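Local coordinates for protein serine protease inhibitor (Thermoanaerobacter tengcongensis, PDB 2PEF) that probably inhibits serine proteases as a member of the serpin family and is captured here in the latent, loop-inserted state, at residues M44-A49 with I65-L70; N162-D167 with L362-G367; T323-V328 with F353-N358. All blocks are in the same frame, centred on the assembly; numbering follows the deposited sequence.

Contacts 2 and 3 belong to the core, their centres lying about 5 and 8 Å from that of the chain and about 4 Å from each other. Both join serpin sheet A to sheet B, and they meet through Phe166 N and Ala325 O, 2.7 Å apart, and through Ile364 N and Ile355 O, 2.8 Å apart, each a probable hydrogen bond. Contact 1 is also buried but peripheral, about 19 Å from the chain centre, among helices. Chemistry follows place: contact 2 uses a phenyl ring and aliphatic branches, contact 3 mainly methyl groups, whereas contact 1 lays an isoleucine on a hydrogen-bonded amide. Between the centres of contacts 1 and 2 there are about 21 Å.

Contact 1 (M44-A49 with I65-L70); sequences MTANGA and ISIEDL
Ile67 lays the CG1-CD1 arm of its side chain over Asn47 and Ala46, joining helix 67-80 to the end of helix 35-46 in the helical part of the serpin fold. CG1 of Ile67 is 3.6 Å from ND2, 3.7 Å from OD1 and 3.8 Å from CG of Asn47; three nearly equal distances put the methylene over the face of the flat amide. Further along the arm, CD1 of Ile67 meets CB of Ala46 at 3.8 Å, an apolar pair. The first torsion of Ile67 (chi1 -169°) swings CG1 opposite the backbone nitrogen and out to this partner helix. The amide is gripped at both ends: ND2 of Asn47 binds Ala43 O, one turn back on helix 35-46, and OD1 binds Asn71 ND2 on helix 67-80, so its rotation is fixed while the isoleucine packs on it. A leucine in place of Asn47 would lose both bonds and would probably leave Asn71 ND2 and Ala43 O without these mates, in a buried place. Leu54 of helix 51-62 touches Ile67 as well, and Ile111 and Ile112 of helix 106-116 touch Asn47. A type I turn from Ala46 to Ala49 ends the first segment. In the second, Ser66 is the N-cap, its OG accepting a weak bond of 3.3 Å from Asp69 N.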
loop_
_atom_site.group_PDB
_atom_site.type_symbol
_atom_site.label_atom_id
_atom_site.label_comp_id
_atom_site.label_asym_id
_atom_site.label_seq_id
_atom_site.Cartn_x
_atom_site.Cartn_y
_atom_site.Cartn_z
ATOM N N MET A 44 -8.934 -7.720 7.899
ATOM C CA MET A 44 -9.593 -9.013 7.679
ATOM C C MET A 44 -9.069 -10.039 8.674
ATOM O O MET A 44 -9.845 -10.731 9.335
ATOM C CB MET A 44 -9.360 -9.531 6.255
ATOM C CG MET A 44 -10.233 -8.889 5.186
ATOM S SD MET A 44 -10.285 -9.858 3.668
ATOM C CE MET A 44 -8.610 -9.701 3.059
ATOM N N THR A 45 -7.744 -10.111 8.784
ATOM C CA THR A 45 -7.071 -11.063 9.654
ATOM C C THR A 45 -7.464 -10.855 11.119
ATOM O O THR A 45 -7.659 -11.821 11.851
ATOM C CB THR A 45 -5.531 -10.978 9.496
ATOM O OG1 THR A 45 -5.181 -11.101 8.112
ATOM C CG2 THR A 45 -4.834 -12.081 10.280
ATOM N N ALA A 46 -7.601 -9.592 11.526
ATOM C CA ALA A 46 -7.923 -9.243 12.910
ATOM C C ALA A 46 -9.294 -9.754 13.357
ATOM O O ALA A 46 -9.517 -9.983 14.550
ATOM C CB ALA A 46 -7.817 -7.733 13.123
ATOM N N ASN A 47 -10.200 -9.938 12.399
ATOM C CA ASN A 47 -11.539 -10.460 12.681
ATOM C C ASN A 47 -11.551 -11.931 13.071
ATOM O O ASN A 47 -12.585 -12.461 13.488
ATOM C CB ASN A 47 -12.472 -10.207 11.496
ATOM C CG ASN A 47 -13.066 -8.817 11.523
ATOM O OD1 ASN A 47 -14.023 -8.558 12.255
ATOM N ND2 ASN A 47 -12.497 -7.912 10.740
ATOM N N GLY A 48 -10.401 -12.582 12.931
ATOM C CA GLY A 48 -10.236 -13.962 13.372
ATOM C C GLY A 48 -9.516 -14.052 14.702
ATOM O O GLY A 48 -9.393 -15.135 15.272
ATOM N N ALA A 49 -9.038 -12.914 15.197
ATOM C CA ALA A 49 -8.264 -12.874 16.437
ATOM C C ALA A 49 -9.144 -12.671 17.667
ATOM O O ALA A 49 -10.255 -12.143 17.570
ATOM C CB ALA A 49 -7.196 -11.795 16.354
ATOM N N ILE A 65 -9.530 2.595 18.040
ATOM C CA ILE A 65 -10.655 2.096 17.250
ATOM C C ILE A 65 -10.751 0.574 17.361
ATOM O O ILE A 65 -9.770 -0.139 17.134
ATOM C CB ILE A 65 -10.556 2.527 15.758
ATOM C CG1 ILE A 65 -10.442 4.052 15.644
ATOM C CG2 ILE A 65 -11.764 2.016 14.962
ATOM C CD1 ILE A 65 -10.096 4.555 14.262
ATOM N N SER A 66 -11.939 0.089 17.718
ATOM C CA SER A 66 -12.204 -1.347 17.819
ATOM C C SER A 66 -12.334 -1.958 16.425
ATOM O O SER A 66 -12.565 -1.238 15.449
ATOM C CB SER A 66 -13.492 -1.589 18.600
ATOM O OG SER A 66 -14.628 -1.260 17.817
ATOM N N ILE A 67 -12.199 -3.280 16.326
ATOM C CA ILE A 67 -12.287 -3.952 15.021
ATOM C C ILE A 67 -13.678 -3.810 14.390
ATOM O O ILE A 67 -13.796 -3.613 13.179
ATOM C CB ILE A 67 -11.808 -5.444 15.062
ATOM C CG1 ILE A 67 -11.660 -6.020 13.645
ATOM C CG2 ILE A 67 -12.724 -6.314 15.926
ATOM C CD1 ILE A 67 -10.718 -5.235 12.724
ATOM N N GLU A 68 -14.719 -3.886 15.220
ATOM C CA GLU A 68 -16.090 -3.676 14.756
ATOM C C GLU A 68 -16.239 -2.326 14.056
ATOM O O GLU A 68 -16.819 -2.246 12.974
ATOM C CB GLU A 68 -17.077 -3.778 15.921
ATOM N N ASP A 69 -15.702 -1.275 14.674
ATOM C CA ASP A 69 -15.751 0.071 14.104
ATOM C C ASP A 69 -14.834 0.211 12.890
ATOM O O ASP A 69 -15.204 0.848 11.899
ATOM C CB ASP A 69 -15.420 1.128 15.165
ATOM C CG ASP A 69 -16.606 1.460 16.062
ATOM O OD1 ASP A 69 -17.737 1.014 15.768
ATOM O OD2 ASP A 69 -16.405 2.184 17.062
ATOM N N LEU A 70 -13.648 -0.394 12.963
ATOM C CA LEU A 70 -12.719 -0.387 11.837
ATOM C C LEU A 70 -13.334 -1.058 10.608
ATOM O O LEU A 70 -13.137 -0.585 9.486
ATOM C CB LEU A 70 -11.377 -1.038 12.202
ATOM C CG LEU A 70 -10.238 -0.845 11.188
ATOM C CD1 LEU A 70 -9.791 0.612 11.113
ATOM C CD2 LEU A 70 -9.059 -1.745 11.517
#

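Contact 2 (N162-D167 with L362-G367); sequences NAVAFD and LPIFIG
Phe365 pushes its ring toward segment 162-167 of strand 158-169, where CE1 lies 4.0 Å from CG1 of Val164 and CE1 again lies 4.0 Å from CB of Phe166. The contact is thus a sheet-on-sheet junction of the serpin fold: Val164 and Phe166 stand two residues apart on one face of a central strand of sheet A, and Phe365 comes from the C-terminal strand pair of sheet B. Both partners approach the ring obliquely, and the side chains of Val164 and Phe365 run past one another, pointing contrary ways. Phe166 touches through its CB, while its own ring goes to Tyr217 and Tyr222, each edge-to-face. Val164 CG1 also reaches CG2 of Ile364, more loosely, at 4.4 Å. In Val164 this branch is set opposite the backbone nitrogen (chi1 171°), which carries it out from the strand to the two partners.

Behind this first shell is a classic beta bulge: Ile364 and Phe365, consecutive residues, both face Ile355 of the neighbouring strand, which explains how two adjacent side chains can turn to the same opposing sheet. The chain turns a corner here, and Ile364 O is held by Ser34 OG. On the other side the strand is fixed by backbone bonds of Val164 with Ala327 and of Phe166 with Ala325, and Leu89 of strand 87-98 touches both side chains. Farther out, Asn162 is anchored at both ends of its amide, OD1 to Ser37 OG and ND2 to Asn93 OD1.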
loop_
_atom_site.group_PDB
_atom_site.type_symbol
_atom_site.label_atom_id
_atom_site.label_comp_id
_atom_site.label_asym_id
_atom_site.label_seq_id
_atom_site.Cartn_x
_atom_site.Cartn_y
_atom_site.Cartn_z
ATOM N N ASN A 162 -5.160 -9.261 0.001
ATOM C CA ASN A 162 -5.758 -8.077 -0.599
ATOM C C ASN A 162 -4.995 -7.642 -1.844
ATOM O O ASN A 162 -3.775 -7.775 -1.902
ATOM C CB ASN A 162 -5.791 -6.928 0.404
ATOM C CG ASN A 162 -6.089 -5.598 -0.254
ATOM O OD1 ASN A 162 -5.183 -4.917 -0.725
ATOM N ND2 ASN A 162 -7.366 -5.233 -0.311
ATOM N N ALA A 163 -5.724 -7.117 -2.825
ATOM C CA ALA A 163 -5.132 -6.461 -3.986
ATOM C C ALA A 163 -5.756 -5.091 -4.228
ATOM O O ALA A 163 -6.965 -4.910 -4.070
ATOM C CB ALA A 163 -5.261 -7.334 -5.228
ATOM N N VAL A 164 -4.910 -4.129 -4.588
ATOM C CA VAL A 164 -5.341 -2.784 -4.969
ATOM C C VAL A 164 -4.777 -2.481 -6.354
ATOM O O VAL A 164 -3.593 -2.725 -6.607
ATOM C CB VAL A 164 -4.853 -1.720 -3.946
ATOM C CG1 VAL A 164 -5.108 -0.297 -4.459
ATOM C CG2 VAL A 164 -5.525 -1.916 -2.612
ATOM N N ALA A 165 -5.625 -1.972 -7.255
ATOM C CA ALA A 165 -5.186 -1.585 -8.597
ATOM C C ALA A 165 -5.583 -0.142 -8.897
ATOM O O ALA A 165 -6.758 0.203 -8.822
ATOM C CB ALA A 165 -5.772 -2.527 -9.644
ATOM N N PHE A 166 -4.591 0.685 -9.221
ATOM C CA PHE A 166 -4.799 2.109 -9.514
ATOM C C PHE A 166 -4.367 2.402 -10.948
ATOM O O PHE A 166 -3.289 1.987 -11.372
ATOM C CB PHE A 166 -3.996 2.962 -8.522
ATOM C CG PHE A 166 -4.107 4.450 -8.745
ATOM C CD1 PHE A 166 -5.173 5.173 -8.213
ATOM C CD2 PHE A 166 -3.121 5.131 -9.452
ATOM C CE1 PHE A 166 -5.271 6.545 -8.403
ATOM C CE2 PHE A 166 -3.206 6.507 -9.645
ATOM C CZ PHE A 166 -4.283 7.213 -9.125
ATOM N N ASP A 167 -5.213 3.105 -11.695
ATOM C CA ASP A 167 -4.936 3.418 -13.094
ATOM C C ASP A 167 -5.631 4.720 -13.438
ATOM O O ASP A 167 -6.848 4.762 -13.618
ATOM C CB ASP A 167 -5.416 2.281 -14.006
ATOM C CG ASP A 167 -5.022 2.475 -15.470
ATOM O OD1 ASP A 167 -4.623 3.590 -15.873
ATOM O OD2 ASP A 167 -5.124 1.490 -16.233
ATOM N N LEU A 362 -5.354 10.943 2.509
ATOM C CA LEU A 362 -4.700 9.682 2.853
ATOM C C LEU A 362 -3.914 9.095 1.681
ATOM O O LEU A 362 -4.385 9.119 0.544
ATOM C CB LEU A 362 -5.728 8.661 3.350
ATOM C CG LEU A 362 -6.333 8.927 4.731
ATOM C CD1 LEU A 362 -7.521 8.006 4.981
ATOM C CD2 LEU A 362 -5.288 8.764 5.828
ATOM N N PRO A 363 -2.709 8.562 1.955
ATOM C CA PRO A 363 -1.900 7.984 0.883
ATOM C C PRO A 363 -2.306 6.555 0.516
ATOM O O PRO A 363 -2.097 5.622 1.303
ATOM C CB PRO A 363 -0.489 8.011 1.466
ATOM C CG PRO A 363 -0.688 7.858 2.937
ATOM C CD PRO A 363 -2.026 8.491 3.263
ATOM N N ILE A 364 -2.879 6.397 -0.674
ATOM C CA ILE A 364 -3.181 5.070 -1.217
ATOM C C ILE A 364 -1.878 4.317 -1.478
ATOM O O ILE A 364 -1.759 3.139 -1.143
ATOM C CB ILE A 364 -4.026 5.155 -2.524
ATOM C CG1 ILE A 364 -5.285 6.016 -2.320
ATOM C CG2 ILE A 364 -4.364 3.760 -3.066
ATOM C CD1 ILE A 364 -6.296 5.466 -1.319
ATOM N N PHE A 365 -0.919 5.021 -2.077
ATOM C CA PHE A 365 0.449 4.551 -2.276
ATOM C C PHE A 365 1.410 5.615 -1.763
ATOM O O PHE A 365 1.132 6.819 -1.852
ATOM C CB PHE A 365 0.721 4.300 -3.762
ATOM C CG PHE A 365 0.046 3.072 -4.309
ATOM C CD1 PHE A 365 -1.275 3.123 -4.759
ATOM C CD2 PHE A 365 0.739 1.864 -4.395
ATOM C CE1 PHE A 365 -1.898 1.987 -5.276
ATOM C CE2 PHE A 365 0.125 0.724 -4.904
ATOM C CZ PHE A 365 -1.193 0.782 -5.345
ATOM N N ILE A 366 2.536 5.173 -1.213
ATOM C CA ILE A 366 3.588 6.093 -0.770
ATOM C C ILE A 366 4.953 5.430 -0.977
ATOM O O ILE A 366 5.125 4.239 -0.705
ATOM C CB ILE A 366 3.359 6.602 0.690
ATOM C CG1 ILE A 366 4.394 7.668 1.071
ATOM C CG2 ILE A 366 3.335 5.441 1.691
ATOM C CD1 ILE A 366 3.996 8.512 2.285
ATOM N N GLY A 367 5.908 6.190 -1.498
ATOM C CA GLY A 367 7.198 5.609 -1.853
ATOM C C GLY A 367 8.350 6.572 -2.014
ATOM O O GLY A 367 8.223 7.770 -1.762
#

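Contact 3 (T323-V328 with F353-N358); sequences TKAGAV and FAIIDN
Ile355 reaches across from sheet B with its terminal methyl, and apolar contact is all that links the two segments directly. CD1 of Ile355 is 3.9 Å from CB of Ala325 and CD1 is likewise 3.9 Å from CG2 of Thr323, the threonine and isoleucine meeting tip to tip. With chi1 at -58°, OG1 of Thr323 sits beside the backbone nitrogen, where it hydrogen-bonds Tyr217 OH, and CG2 is left opposite that nitrogen, facing Ile355. The nearest CA atoms, of Ala325 and Ile355, are 9.0 Å apart, a spacing of stacked sheets and not of paired strands.

The backbone bonds of strand 322-331 lie within sheet A. This strand, with the hinge-like sequence of a serpin reactive loop, is inserted between strands 158-169 and 310-318: Thr323 pairs with Ala168, and Gly326 with Phe315. Aromatic neighbours close the setting, as Phe365 touches Ala325 and Ala327, and Phe166 touches Ile355.

Since one methyl fits against two small groups with no directed bond, the two segments are joined here by dispersion and close fit alone, while the polar end of Thr323 is taken up by Tyr217.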
loop_
_atom_site.group_PDB
_atom_site.type_symbol
_atom_site.label_atom_id
_atom_site.label_comp_id
_atom_site.label_asym_id
_atom_site.label_seq_id
_atom_site.Cartn_x
_atom_site.Cartn_y
_atom_site.Cartn_z
ATOM N N THR A 323 -0.547 7.467 -14.275
ATOM C CA THR A 323 0.104 6.556 -13.341
ATOM C C THR A 323 -0.714 5.282 -13.194
ATOM O O THR A 323 -1.940 5.322 -13.114
ATOM C CB THR A 323 0.293 7.213 -11.948
ATOM O OG1 THR A 323 1.076 8.407 -12.080
ATOM C CG2 THR A 323 0.981 6.266 -10.960
ATOM N N LYS A 324 -0.020 4.150 -13.190
ATOM C CA LYS A 324 -0.619 2.870 -12.834
ATOM C C LYS A 324 0.160 2.370 -11.637
ATOM O O LYS A 324 1.390 2.393 -11.641
ATOM C CB LYS A 324 -0.497 1.859 -13.974
ATOM C CG LYS A 324 -1.338 2.173 -15.201
ATOM C CD LYS A 324 -1.049 1.185 -16.319
ATOM C CE LYS A 324 -1.925 1.460 -17.530
ATOM N N ALA A 325 -0.556 1.929 -10.609
ATOM C CA ALA A 325 0.078 1.405 -9.410
ATOM C C ALA A 325 -0.712 0.208 -8.905
ATOM O O ALA A 325 -1.940 0.168 -9.025
ATOM C CB ALA A 325 0.175 2.475 -8.344
ATOM N N GLY A 326 0.000 -0.775 -8.370
ATOM C CA GLY A 326 -0.622 -2.000 -7.896
ATOM C C GLY A 326 0.006 -2.472 -6.601
ATOM O O GLY A 326 1.186 -2.224 -6.341
ATOM N N ALA A 327 -0.794 -3.148 -5.787
ATOM C CA ALA A 327 -0.313 -3.699 -4.531
ATOM C C ALA A 327 -1.022 -4.991 -4.180
ATOM O O ALA A 327 -2.199 -5.184 -4.491
ATOM C CB ALA A 327 -0.474 -2.695 -3.404
ATOM N N VAL A 328 -0.275 -5.885 -3.550
ATOM C CA VAL A 328 -0.845 -7.071 -2.946
ATOM C C VAL A 328 -0.282 -7.178 -1.542
ATOM O O VAL A 328 0.899 -6.910 -1.316
ATOM C CB VAL A 328 -0.502 -8.358 -3.740
ATOM C CG1 VAL A 328 -0.981 -9.605 -2.996
ATOM C CG2 VAL A 328 -1.114 -8.312 -5.136
ATOM N N PHE A 353 7.166 10.313 -2.777
ATOM C CA PHE A 353 5.905 10.595 -3.449
ATOM C C PHE A 353 4.765 9.825 -2.810
ATOM O O PHE A 353 4.984 8.844 -2.090
ATOM C CB PHE A 353 5.992 10.281 -4.947
ATOM C CG PHE A 353 6.115 8.821 -5.242
ATOM C CD1 PHE A 353 4.980 8.031 -5.408
ATOM C CD2 PHE A 353 7.363 8.236 -5.355
ATOM C CE1 PHE A 353 5.096 6.671 -5.666
ATOM C CE2 PHE A 353 7.491 6.875 -5.609
ATOM C CZ PHE A 353 6.354 6.091 -5.771
ATOM N N ALA A 354 3.548 10.279 -3.092
ATOM C CA ALA A 354 2.354 9.585 -2.664
ATOM C C ALA A 354 1.265 9.780 -3.703
ATOM O O ALA A 354 1.215 10.807 -4.382
ATOM C CB ALA A 354 1.896 10.087 -1.322
ATOM N N ILE A 355 0.422 8.764 -3.838
ATOM C CA ILE A 355 -0.832 8.882 -4.560
ATOM C C ILE A 355 -1.893 9.041 -3.476
ATOM O O ILE A 355 -2.082 8.136 -2.657
ATOM C CB ILE A 355 -1.106 7.634 -5.427
ATOM C CG1 ILE A 355 -0.009 7.487 -6.494
ATOM C CG2 ILE A 355 -2.504 7.706 -6.044
ATOM C CD1 ILE A 355 -0.009 6.154 -7.207
ATOM N N ILE A 356 -2.563 10.194 -3.459
ATOM C CA ILE A 356 -3.507 10.509 -2.383
ATOM C C ILE A 356 -4.967 10.558 -2.822
ATOM O O ILE A 356 -5.293 10.944 -3.947
ATOM C CB ILE A 356 -3.143 11.836 -1.621
ATOM C CG1 ILE A 356 -3.164 13.051 -2.560
ATOM C CG2 ILE A 356 -1.803 11.700 -0.895
ATOM C CD1 ILE A 356 -3.303 14.406 -1.855
ATOM N N ASP A 357 -5.834 10.154 -1.897
ATOM C CA ASP A 357 -7.271 10.314 -2.005
ATOM C C ASP A 357 -7.576 11.743 -1.553
ATOM O O ASP A 357 -7.424 12.076 -0.375
ATOM C CB ASP A 357 -7.938 9.252 -1.111
ATOM C CG ASP A 357 -9.357 9.611 -0.679
ATOM O OD1 ASP A 357 -10.079 10.320 -1.410
ATOM O OD2 ASP A 357 -9.752 9.143 0.413
ATOM N N ASN A 358 -7.989 12.588 -2.499
ATOM C CA ASN A 358 -8.227 14.006 -2.210
ATOM C C ASN A 358 -9.348 14.313 -1.214
ATOM O O ASN A 358 -9.402 15.416 -0.662
ATOM C CB ASN A 358 -8.401 14.805 -3.507
ATOM C CG ASN A 358 -7.103 14.964 -4.270
ATOM O OD1 ASN A 358 -6.038 15.149 -3.678
ATOM N ND2 ASN A 358 -7.183 14.896 -5.600
#